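Local coordinates for FERM, ARHGEF and pleckstrin domain-containing protein 2 (Mus musculus, PDB 6D2K) that activates the small GTPase RAC1 as a guanine nucleotide exchange factor in semaphorin signalling and actin remodelling, represented here by its FERM domain, at residues K109-E115 with E152-N156; C46-G50 with T100-F104. All coordinates share one frame; numbering follows the deposited sequence.

Contact 1 of 2, residues K109-E115 with E152-N156; sequences KRDLLEE and EYLPN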
ATOM      1  N   LYS A 109      -7.191   6.494   2.434  1.00 10.62           N
ATOM      2  CA  LYS A 109      -7.982   6.554   3.649  1.00 11.26           C
ATOM      3  C   LYS A 109      -7.488   5.500   4.638  1.00 13.06           C
ATOM      4  O   LYS A 109      -7.291   5.807   5.808  1.00 11.78           O
ATOM      5  CB  LYS A 109      -9.475   6.380   3.335  1.00 10.96           C
ATOM      6  CG  LYS A 109     -10.359   6.243   4.574  1.00 15.66           C
ATOM      7  CD  LYS A 109     -11.816   6.055   4.189  1.00 17.72           C
ATOM      8  CE  LYS A 109     -12.634   5.669   5.412  1.00 27.56           C
ATOM      9  NZ  LYS A 109     -14.044   5.339   5.091  1.00 32.34           N
ATOM     10  N   ARG A 110      -7.288   4.275   4.159  1.00 10.70           N
ATOM     11  CA  ARG A 110      -6.795   3.208   5.033  1.00 12.08           C
ATOM     12  C   ARG A 110      -5.396   3.523   5.563  1.00 12.00           C
ATOM     13  O   ARG A 110      -5.118   3.309   6.753  1.00 13.90           O
ATOM     14  CB  ARG A 110      -6.794   1.854   4.317  1.00 12.84           C
ATOM     15  CG  ARG A 110      -6.061   0.765   5.102  1.00 20.99           C
ATOM     16  CD  ARG A 110      -5.589  -0.389   4.207  1.00 20.19           C
ATOM     17  NE  ARG A 110      -6.708  -1.190   3.773  1.00 20.20           N
ATOM     18  CZ  ARG A 110      -6.687  -2.059   2.771  1.00 16.52           C
ATOM     19  NH1 ARG A 110      -5.588  -2.245   2.057  1.00 16.68           N
ATOM     20  NH2 ARG A 110      -7.794  -2.722   2.475  1.00 18.45           N
ATOM     21  N   ASP A 111      -4.512   4.028   4.699  1.00 10.59           N
ATOM     22  CA  ASP A 111      -3.144   4.328   5.118  1.00 10.67           C
ATOM     23  C   ASP A 111      -3.111   5.440   6.151  1.00 14.45           C
ATOM     24  O   ASP A 111      -2.260   5.455   7.029  1.00 13.53           O
ATOM     25  CB  ASP A 111      -2.261   4.688   3.909  1.00 12.12           C
ATOM     26  CG  ASP A 111      -1.985   3.495   3.011  1.00 15.96           C
ATOM     27  OD1 ASP A 111      -1.536   3.709   1.865  1.00 15.01           O
ATOM     28  OD2 ASP A 111      -2.209   2.342   3.445  1.00 16.42           O
ATOM     29  N   LEU A 112      -4.049   6.372   6.056  1.00 12.25           N
ATOM     30  CA  LEU A 112      -4.155   7.431   7.063  1.00 13.32           C
ATOM     31  C   LEU A 112      -4.609   6.831   8.405  1.00 14.60           C
ATOM     32  O   LEU A 112      -4.004   7.093   9.450  1.00 17.73           O
ATOM     33  CB  LEU A 112      -5.109   8.529   6.574  1.00 12.92           C
ATOM     34  CG  LEU A 112      -5.286   9.761   7.465  1.00 15.65           C
ATOM     35  CD1 LEU A 112      -4.002  10.548   7.563  1.00 16.87           C
ATOM     36  CD2 LEU A 112      -6.405  10.645   6.917  1.00 18.42           C
ATOM     37  N   LEU A 113      -5.644   5.997   8.363  1.00 12.91           N
ATOM     38  CA  LEU A 113      -6.196   5.370   9.564  1.00 14.98           C
ATOM     39  C   LEU A 113      -5.165   4.489  10.262  1.00 16.37           C
ATOM     40  O   LEU A 113      -5.059   4.479  11.495  1.00 19.71           O
ATOM     41  CB  LEU A 113      -7.426   4.535   9.198  1.00 14.32           C
ATOM     42  CG  LEU A 113      -8.043   3.687  10.316  1.00 16.11           C
ATOM     43  CD1 LEU A 113      -8.537   4.570  11.457  1.00 17.06           C
ATOM     44  CD2 LEU A 113      -9.172   2.830   9.774  1.00 18.42           C
ATOM     45  N   GLU A 114      -4.408   3.752   9.459  1.00 15.01           N
ATOM     46  CA  GLU A 114      -3.385   2.830   9.961  1.00 15.15           C
ATOM     47  C   GLU A 114      -2.069   3.524  10.316  1.00 19.63           C
ATOM     48  O   GLU A 114      -1.117   2.868  10.728  1.00 19.99           O
ATOM     49  CB  GLU A 114      -3.184   1.680   8.956  1.00 14.78           C
ATOM     50  CG  GLU A 114      -4.400   0.762   8.918  1.00 13.17           C
ATOM     51  CD  GLU A 114      -4.294  -0.434   7.972  1.00 18.36           C
ATOM     52  OE1 GLU A 114      -3.291  -0.581   7.245  1.00 19.44           O
ATOM     53  OE2 GLU A 114      -5.250  -1.234   7.963  1.00 23.94           O
ATOM     54  N   GLU A 115      -2.031   4.847  10.184  1.00 14.74           N
ATOM     55  CA  GLU A 115      -0.865   5.650  10.554  1.00 18.23           C
ATOM     56  C   GLU A 115       0.368   5.348   9.703  1.00 21.17           C
ATOM     57  O   GLU A 115       1.508   5.483  10.157  1.00 21.98           O
ATOM     58  CB  GLU A 115      -0.576   5.504  12.053  1.00 22.77           C
ATOM     59  CG  GLU A 115      -1.796   5.842  12.911  1.00 19.90           C
ATOM     60  CD  GLU A 115      -1.516   5.729  14.396  1.00 27.94           C
ATOM     61  OE1 GLU A 115      -1.098   6.740  14.991  1.00 32.78           O
ATOM     62  OE2 GLU A 115      -1.727   4.635  14.957  1.00 29.86           O
ATOM     63  N   GLU A 152     -14.192   5.472  11.775  1.00 18.72           N
ATOM     64  CA  GLU A 152     -12.858   5.956  12.120  1.00 16.63           C
ATOM     65  C   GLU A 152     -12.026   6.307  10.896  1.00 16.21           C
ATOM     66  O   GLU A 152     -11.951   5.532   9.941  1.00 19.13           O
ATOM     67  CB  GLU A 152     -12.129   4.926  12.983  1.00 21.02           C
ATOM     68  CG  GLU A 152     -12.766   4.732  14.352  1.00 21.88           C
ATOM     69  CD  GLU A 152     -11.732   4.402  15.425  1.00 26.54           C
ATOM     70  OE1 GLU A 152     -11.988   3.486  16.224  1.00 26.52           O
ATOM     71  OE2 GLU A 152     -10.672   5.065  15.455  1.00 33.30           O
ATOM     72  N   TYR A 153     -11.414   7.488  10.944  1.00 16.74           N
ATOM     73  CA  TYR A 153     -10.489   7.959   9.913  1.00 15.55           C
ATOM     74  C   TYR A 153      -9.058   8.087  10.445  1.00 17.40           C
ATOM     75  O   TYR A 153      -8.089   7.987   9.692  1.00 17.08           O
ATOM     76  CB  TYR A 153     -10.968   9.315   9.370  1.00 16.48           C
ATOM     77  CG  TYR A 153     -12.231   9.197   8.554  1.00 14.76           C
ATOM     78  CD1 TYR A 153     -12.176   9.153   7.173  1.00 15.90           C
ATOM     79  CD2 TYR A 153     -13.474   9.082   9.167  1.00 16.65           C
ATOM     80  CE1 TYR A 153     -13.319   9.033   6.418  1.00 15.11           C
ATOM     81  CE2 TYR A 153     -14.626   8.955   8.416  1.00 17.68           C
ATOM     82  CZ  TYR A 153     -14.538   8.925   7.041  1.00 18.67           C
ATOM     83  OH  TYR A 153     -15.679   8.797   6.275  1.00 19.69           O
ATOM     84  N   LEU A 154      -8.935   8.323  11.748  1.00 17.71           N
ATOM     85  CA  LEU A 154      -7.628   8.524  12.370  1.00 16.95           C
ATOM     86  C   LEU A 154      -7.743   8.213  13.857  1.00 19.39           C
ATOM     87  O   LEU A 154      -8.748   8.538  14.476  1.00 20.60           O
ATOM     88  CB  LEU A 154      -7.204   9.985  12.172  1.00 18.03           C
ATOM     89  CG  LEU A 154      -5.797  10.415  12.575  1.00 26.89           C
ATOM     90  CD1 LEU A 154      -4.744   9.738  11.702  1.00 25.76           C
ATOM     91  CD2 LEU A 154      -5.683  11.926  12.464  1.00 30.38           C
ATOM     92  N   PRO A 155      -6.718   7.584  14.446  1.00 20.31           N
ATOM     93  CA  PRO A 155      -6.816   7.425  15.899  1.00 18.38           C
ATOM     94  C   PRO A 155      -6.855   8.785  16.578  1.00 18.70           C
ATOM     95  O   PRO A 155      -6.137   9.698  16.173  1.00 18.00           O
ATOM     96  CB  PRO A 155      -5.520   6.685  16.265  1.00 19.84           C
ATOM     97  CG  PRO A 155      -5.059   6.045  14.978  1.00 26.54           C
ATOM     98  CD  PRO A 155      -5.498   6.976  13.887  1.00 23.35           C
ATOM     99  N   ASN A 156      -7.686   8.927  17.604  1.00 19.86           N
ATOM    100  CA  ASN A 156      -7.845  10.215  18.257  1.00 15.94           C
ATOM    101  C   ASN A 156      -8.274  11.295  17.260  1.00 18.37           C
ATOM    102  O   ASN A 156      -7.859  12.447  17.345  1.00 17.88           O
ATOM    103  CB  ASN A 156      -6.556  10.614  19.000  1.00 20.73           C
ATOM    104  CG  ASN A 156      -6.770  11.764  19.968  1.00 20.22           C
ATOM    105  OD1 ASN A 156      -5.838  12.494  20.304  1.00 27.07           O
ATOM    106  ND2 ASN A 156      -8.016  11.947  20.403  1.00 25.28           N
TER
HETATM  107  O   HOH W   1      -8.874   7.676   7.150  1.00 19.31           O
HETATM  108  O   HOH W   2     -15.135   7.642   3.876  1.00 25.91           O
HETATM  109  O   HOH W   3     -14.138   4.308   8.361  1.00 27.04           O

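Contact 2 of 2, residues C46-G50 with T100-F104; sequences CDYFG and TRYLF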
ATOM      1  N   CYS A  46      -6.340  -3.407 -12.953  1.00 18.61           N
ATOM      2  CA  CYS A  46      -6.021  -4.319 -11.868  1.00 17.82           C
ATOM      3  C   CYS A  46      -4.515  -4.499 -11.664  1.00 17.59           C
ATOM      4  O   CYS A  46      -4.100  -4.981 -10.611  1.00 18.73           O
ATOM      5  CB  CYS A  46      -6.673  -5.682 -12.121  1.00 17.71           C
ATOM      6  SG  CYS A  46      -6.179  -6.417 -13.696  1.00 21.89           S
ATOM      7  N   ASP A  47      -3.694  -4.110 -12.637  1.00 16.40           N
ATOM      8  CA  ASP A  47      -2.245  -4.311 -12.508  1.00 19.60           C
ATOM      9  C   ASP A  47      -1.607  -3.488 -11.383  1.00 14.28           C
ATOM     10  O   ASP A  47      -0.491  -3.778 -10.942  1.00 16.56           O
ATOM     11  CB  ASP A  47      -1.499  -4.124 -13.845  1.00 22.51           C
ATOM     12  CG  ASP A  47      -1.781  -2.780 -14.515  1.00 26.61           C
ATOM     13  OD1 ASP A  47      -0.842  -2.218 -15.124  1.00 34.69           O
ATOM     14  OD2 ASP A  47      -2.933  -2.298 -14.463  1.00 31.42           O
ATOM     15  N   TYR A  48      -2.342  -2.495 -10.886  1.00 14.82           N
ATOM     16  CA  TYR A  48      -1.852  -1.691  -9.765  1.00 14.82           C
ATOM     17  C   TYR A  48      -2.092  -2.352  -8.421  1.00 14.32           C
ATOM     18  O   TYR A  48      -1.586  -1.875  -7.411  1.00 13.45           O
ATOM     19  CB  TYR A  48      -2.519  -0.312  -9.732  1.00 14.87           C
ATOM     20  CG  TYR A  48      -2.082   0.581 -10.864  1.00 13.68           C
ATOM     21  CD1 TYR A  48      -0.953   1.379 -10.749  1.00 13.44           C
ATOM     22  CD2 TYR A  48      -2.792   0.611 -12.055  1.00 19.99           C
ATOM     23  CE1 TYR A  48      -0.537   2.184 -11.791  1.00 16.38           C
ATOM     24  CE2 TYR A  48      -2.369   1.407 -13.108  1.00 21.89           C
ATOM     25  CZ  TYR A  48      -1.254   2.184 -12.965  1.00 19.32           C
ATOM     26  OH  TYR A  48      -0.845   2.986 -14.008  1.00 28.65           O
ATOM     27  N   PHE A  49      -2.847  -3.448  -8.414  1.00 13.18           N
ATOM     28  CA  PHE A  49      -3.382  -3.986  -7.167  1.00 11.98           C
ATOM     29  C   PHE A  49      -2.874  -5.382  -6.845  1.00 13.32           C
ATOM     30  O   PHE A  49      -2.326  -6.073  -7.704  1.00 15.19           O
ATOM     31  CB  PHE A  49      -4.918  -4.008  -7.200  1.00 13.32           C
ATOM     32  CG  PHE A  49      -5.540  -2.637  -7.285  1.00 12.13           C
ATOM     33  CD1 PHE A  49      -5.982  -1.995  -6.149  1.00 13.57           C
ATOM     34  CD2 PHE A  49      -5.651  -1.981  -8.507  1.00 14.66           C
ATOM     35  CE1 PHE A  49      -6.554  -0.737  -6.220  1.00 13.53           C
ATOM     36  CE2 PHE A  49      -6.225  -0.717  -8.581  1.00 12.52           C
ATOM     37  CZ  PHE A  49      -6.667  -0.094  -7.441  1.00 13.43           C
ATOM     38  N   GLY A  50      -3.072  -5.770  -5.589  1.00 13.42           N
ATOM     39  CA  GLY A  50      -2.754  -7.110  -5.133  1.00 13.18           C
ATOM     40  C   GLY A  50      -3.639  -7.510  -3.973  1.00 11.57           C
ATOM     41  O   GLY A  50      -4.541  -6.762  -3.564  1.00 12.01           O
ATOM     42  N   THR A 100     -10.964   3.329 -10.490  1.00 14.17           N
ATOM     43  CA  THR A 100      -9.613   3.096  -9.973  1.00 13.73           C
ATOM     44  C   THR A 100      -9.256   4.243  -9.036  1.00 14.31           C
ATOM     45  O   THR A 100      -8.644   4.032  -7.990  1.00 13.12           O
ATOM     46  CB  THR A 100      -8.560   3.037 -11.089  1.00 14.91           C
ATOM     47  OG1 THR A 100      -9.044   2.239 -12.173  1.00 17.14           O
ATOM     48  CG2 THR A 100      -7.257   2.418 -10.569  1.00 17.09           C
ATOM     49  N   ARG A 101      -9.611   5.470  -9.413  1.00 12.60           N
ATOM     50  CA  ARG A 101      -9.280   6.601  -8.555  1.00 11.33           C
ATOM     51  C   ARG A 101     -10.020   6.511  -7.228  1.00 13.58           C
ATOM     52  O   ARG A 101      -9.493   6.913  -6.184  1.00 13.53           O
ATOM     53  CB  ARG A 101      -9.618   7.915  -9.265  1.00 11.74           C
ATOM     54  CG  ARG A 101      -8.790   8.112 -10.532  1.00 14.35           C
ATOM     55  CD  ARG A 101      -8.937   9.530 -11.080  1.00 14.88           C
ATOM     56  NE  ARG A 101     -10.264   9.820 -11.623  1.00 14.86           N
ATOM     57  CZ  ARG A 101     -10.648   9.561 -12.870  1.00 17.36           C
ATOM     58  NH1 ARG A 101      -9.820   8.976 -13.724  1.00 16.52           N
ATOM     59  NH2 ARG A 101     -11.875   9.891 -13.267  1.00 19.90           N
ATOM     60  N   TYR A 102     -11.257   6.023  -7.291  1.00 12.01           N
ATOM     61  CA  TYR A 102     -12.059   5.733  -6.100  1.00 10.97           C
ATOM     62  C   TYR A 102     -11.334   4.724  -5.194  1.00 12.19           C
ATOM     63  O   TYR A 102     -11.181   4.961  -3.998  1.00 12.21           O
ATOM     64  CB  TYR A 102     -13.440   5.216  -6.515  1.00 13.48           C
ATOM     65  CG  TYR A 102     -14.216   4.493  -5.439  1.00 13.14           C
ATOM     66  CD1 TYR A 102     -14.634   5.146  -4.282  1.00 14.04           C
ATOM     67  CD2 TYR A 102     -14.550   3.154  -5.592  1.00 15.83           C
ATOM     68  CE1 TYR A 102     -15.354   4.474  -3.304  1.00 13.15           C
ATOM     69  CE2 TYR A 102     -15.282   2.476  -4.625  1.00 14.76           C
ATOM     70  CZ  TYR A 102     -15.684   3.142  -3.485  1.00 14.60           C
ATOM     71  OH  TYR A 102     -16.409   2.481  -2.521  1.00 17.41           O
ATOM     72  N   LEU A 103     -10.866   3.619  -5.765  1.00 12.06           N
ATOM     73  CA  LEU A 103     -10.125   2.642  -4.953  1.00 11.81           C
ATOM     74  C   LEU A 103      -8.848   3.233  -4.356  1.00 11.27           C
ATOM     75  O   LEU A 103      -8.509   2.942  -3.210  1.00 11.70           O
ATOM     76  CB  LEU A 103      -9.812   1.377  -5.750  1.00 11.43           C
ATOM     77  CG  LEU A 103     -11.036   0.545  -6.148  1.00 14.31           C
ATOM     78  CD1 LEU A 103     -10.557  -0.777  -6.731  1.00 15.74           C
ATOM     79  CD2 LEU A 103     -12.001   0.323  -4.978  1.00 16.09           C
ATOM     80  N   PHE A 104      -8.145   4.074  -5.116  1.00 11.43           N
ATOM     81  CA  PHE A 104      -6.944   4.708  -4.568  1.00  9.56           C
ATOM     82  C   PHE A 104      -7.281   5.637  -3.399  1.00  9.75           C
ATOM     83  O   PHE A 104      -6.547   5.685  -2.416  1.00 11.07           O
ATOM     84  CB  PHE A 104      -6.158   5.473  -5.650  1.00 10.91           C
ATOM     85  CG  PHE A 104      -5.045   4.666  -6.274  1.00 11.16           C
ATOM     86  CD1 PHE A 104      -3.722   4.938  -5.956  1.00 10.49           C
ATOM     87  CD2 PHE A 104      -5.313   3.647  -7.178  1.00 13.02           C
ATOM     88  CE1 PHE A 104      -2.684   4.201  -6.510  1.00 11.80           C
ATOM     89  CE2 PHE A 104      -4.270   2.901  -7.748  1.00 15.70           C
ATOM     90  CZ  PHE A 104      -2.953   3.183  -7.412  1.00 13.07           C
TER

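Contact 1 of 2, residues K109-E115 with E152-N156
L113 and Y153 bring the two backbones together where helix 98-113 ends: L113 CA lies 3.2 Å from Y153 O, a CA-H...O contact with a bent 124° angle at the hydrogen. No direct hydrogen bond links the segments, so the fit rests on van der Waals packing and water. The tight part gathers round the peptide between Y153 and L154. The CD1 methyl of L113 reaches across to Y153 C and E152 CB, while the CD1 methyl of L154 comes to L112 O at 3.6 Å. At the helix end, E115 takes a positive phi and closes a Schellman motif, its N bonded to L112 O; this turn leaves L113 O 3.5 Å from P155 CD.

By contrast, E115 and E152 form the exposed margin. E115, extended beyond CG, brings its carboxylate carbon CD to 3.6 Å from P155 CG. A separate, water-bridged flank joins K109 to the buried Y153: the lysine chain runs out fully extended, CG anti to N (chi1 172°), until CE meets Y153 CE1 obliquely at 3.6 Å. One water donates to both K109 O and Y153 O, and a second joins K109 NZ to Y153 OH, whose direct protein partner is H147 NE2. Replacing Y153 with an alanine would probably open a gap beside the K109 methylene chain and leave H147 without this hydroxyl.

Q157 OE1 accepts the backbone N-H groups of Y153 and L154, a local bond pair within the loop between helices 141-150 and 161-168. Within the helical central FERM lobe, helix 121-136 completes the packing: I128 touches both L112 and Y153, L131 meets K109, and L132 packs on the tyrosine.

Contact 2 of 2, residues C46-G50 with T100-F104
The nearest CA atoms across this contact, those of F49 and L103, are 9.7 Å apart, so side chains alone bridge the segments. Residues 46-48 form a 3-10 turn, closed by F49 N bonding to C46 O, that leads into strand 49-54; residues 100-104 are helical.

The F49 ring does most of the touching. With CG anti to the carbonyl carbon (chi1 -64°), the far end of its ring comes up to the helix, where CZ meets L103 CB at 3.9 Å and F104 CE2 at 3.8 Å. The CG2 methyl of T100 sits at the ring edge, near its plane, 3.9 Å from F49 CE2. F49 and L103 cross at about a right angle, CB and CD1 of the leucine both meeting the end of the ring. The rings of F49 and F104 make an oblique pair, with centroids 5.7 Å apart and planes inclined at 77°. Y48 adds its CB at the edge of the F104 ring, 4.2 Å from CE2. Every cross-segment contact is apolar: T100 turns its methyl to the rim of the F49 ring while its OG1 hydrogen-bonds to E45 OE2.

This buried patch joins the ubiquitin-like N-terminal lobe of the FERM domain to the first helix of the central lobe. L83 and V85 of strand 79-85, beside strand 49-54 in the sheet, and W38 of helix 30-41 also pack on F49. On the central-lobe side, L184 of helix 176-187 touches F104; F283 of helix 267-284 meets Y48 edge-to-face, which brings in the C-terminal lobe.

Overall arrangement
Helix 98-113 serves both contacts, whose centres lie 19 Å apart and whose nearest atoms are about 5 Å apart without touching. Contact 2 uses its earlier turns to join two lobes of the FERM domain; contact 1 uses its C-terminal end to hold a loop within the central lobe. Four of the five touching residues are buried in contact 2, against two of eight in contact 1, yet contact 1 covers more surface, 424 against 209 Å². Their chemistry follows this placement. Buried aromatic and aliphatic groups fill the interlobe junction, whereas the partly buried loop contact combines leucine packing with water bridges and charged side chains at its margin.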